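Local structure of arginase (4RHJ) at residues Q200-S203 against E204-K207. The protein is of unknown function but adopts the arginase-deacetylase fold, having evolved without the binuclear manganese cluster of the arginases. Sequence-based numbering, arbitrary orientation.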
loop_
_atom_site.group_PDB
_atom_site.type_symbol
_atom_site.label_atom_id
_atom_site.label_comp_id
_atom_site.label_asym_id
_atom_site.label_seq_id
_atom_site.Cartn_x
_atom_site.Cartn_y
_atom_site.Cartn_z
ATOM N N GLN A 200 0.314 -6.592 -17.480
ATOM C CA GLN A 200 1.178 -7.605 -18.070
ATOM C C GLN A 200 0.579 -8.025 -19.405
ATOM O O GLN A 200 -0.177 -8.990 -19.478
ATOM C CB GLN A 200 1.311 -8.814 -17.146
ATOM C CG GLN A 200 2.351 -9.824 -17.600
ATOM C CD GLN A 200 2.267 -11.128 -16.835
ATOM O OE1 GLN A 200 1.993 -11.141 -15.637
ATOM N NE2 GLN A 200 2.501 -12.236 -17.526
ATOM N N VAL A 201 0.912 -7.284 -20.457
ATOM C CA VAL A 201 0.303 -7.491 -21.750
ATOM C C VAL A 201 1.353 -7.971 -22.746
ATOM O O VAL A 201 2.370 -7.322 -22.965
ATOM C CB VAL A 201 -0.369 -6.194 -22.266
ATOM C CG1 VAL A 201 -1.266 -6.492 -23.441
ATOM C CG2 VAL A 201 -1.166 -5.535 -21.184
ATOM N N SER A 202 1.116 -9.135 -23.330
ATOM C CA SER A 202 2.003 -9.644 -24.356
ATOM C C SER A 202 1.431 -9.323 -25.739
ATOM O O SER A 202 0.350 -8.750 -25.864
ATOM C CB SER A 202 2.217 -11.140 -24.186
ATOM O OG SER A 202 1.016 -11.856 -24.323
ATOM N N SER A 203 2.173 -9.679 -26.777
ATOM C CA SER A 203 1.728 -9.483 -28.141
ATOM C C SER A 203 0.585 -10.432 -28.444
ATOM O O SER A 203 -0.201 -10.189 -29.345
ATOM C CB SER A 203 2.882 -9.706 -29.116
ATOM O OG SER A 203 4.023 -8.968 -28.716
ATOM N N GLU A 204 0.506 -11.523 -27.688
ATOM C CA GLU A 204 -0.617 -12.446 -27.778
ATOM C C GLU A 204 -1.909 -11.780 -27.319
ATOM O O GLU A 204 -2.955 -11.922 -27.944
ATOM C CB GLU A 204 -0.352 -13.700 -26.944
ATOM C CG GLU A 204 0.535 -14.733 -27.613
ATOM C CD GLU A 204 -0.254 -15.717 -28.448
ATOM O OE1 GLU A 204 0.278 -16.807 -28.752
ATOM O OE2 GLU A 204 -1.409 -15.403 -28.800
ATOM N N ASP A 205 -1.834 -11.049 -26.218
ATOM C CA ASP A 205 -3.005 -10.363 -25.691
ATOM C C ASP A 205 -3.442 -9.215 -26.596
ATOM O O ASP A 205 -4.636 -9.006 -26.785
ATOM C CB ASP A 205 -2.729 -9.836 -24.286
ATOM C CG ASP A 205 -2.385 -10.938 -23.303
ATOM O OD1 ASP A 205 -2.949 -12.045 -23.424
ATOM O OD2 ASP A 205 -1.553 -10.693 -22.402
ATOM N N ARG A 206 -2.480 -8.486 -27.156
ATOM C CA ARG A 206 -2.784 -7.311 -27.981
ATOM C C ARG A 206 -3.298 -7.644 -29.376
ATOM O O ARG A 206 -4.019 -6.848 -29.992
ATOM C CB ARG A 206 -1.555 -6.422 -28.101
ATOM C CG ARG A 206 -1.167 -5.776 -26.802
ATOM C CD ARG A 206 -0.102 -4.718 -26.991
ATOM N NE ARG A 206 1.151 -5.253 -27.524
ATOM C CZ ARG A 206 2.087 -5.857 -26.792
ATOM N NH1 ARG A 206 1.914 -6.023 -25.489
ATOM N NH2 ARG A 206 3.196 -6.305 -27.365
ATOM N N LYS A 207 -2.931 -8.807 -29.894
ATOM C CA LYS A 207 -3.453 -9.193 -31.195
ATOM C C LYS A 207 -4.900 -9.636 -31.024
ATOM O O LYS A 207 -5.771 -9.239 -31.794
ATOM C CB LYS A 207 -2.600 -10.284 -31.856
ATOM C CG LYS A 207 -2.422 -11.565 -31.064
ATOM C CD LYS A 207 -1.593 -12.592 -31.829
ATOM C CE LYS A 207 -0.101 -12.426 -31.595
ATOM N NZ LYS A 207 0.442 -11.114 -32.039
#
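Asp205 reaches back to Ser202, the N-cap residue of helix 203-211, and shows how a first turn can supply the acceptor for its own cap. Asp205 OD2 takes the backbone N of Ser202 at 3.2 Å along an almost straight N-H line (175°), the donor lying above the carboxylate plane. This is the half of a capping box in which the N-cap N-H is given to the side chain three residues on. Ser202 OG, folded between its own N and carbonyl carbon (chi1 62°), adds a weak bond to the same OD2. The first helical bond runs from Arg206 N to Ser202 O at 3.1 Å.

Packing is tight on the Val201 side. There Val201 CG1 presses on Arg206 CG at 3.4 Å and also meets Asp205 CB. A bend at chi3 (-62°) brings the Arg206 guanidinium back over the loop, with Ser202 O over one face, toward its rim, and Val201 O at its edge, weakly bonded to Arg206 NH1 at 2.9 Å. Tyr75 of the second subunit packs on both Val201 and Arg206.

On the exposed side, the end of the Glu204 side chain turns from the loop while Lys207 curls back. Ser203 O receives Lys207 N at 3.1 Å and Lys207 NZ at 2.9 Å from opposite faces of its carbonyl plane.

The Asp205 carboxylate and, weakly, the Arg206 guanidinium thus tie the loop to the helix start, while Lys207 closes on a carbonyl of the first turn; the negative charge of Asp205 is probably favoured by the helix dipole.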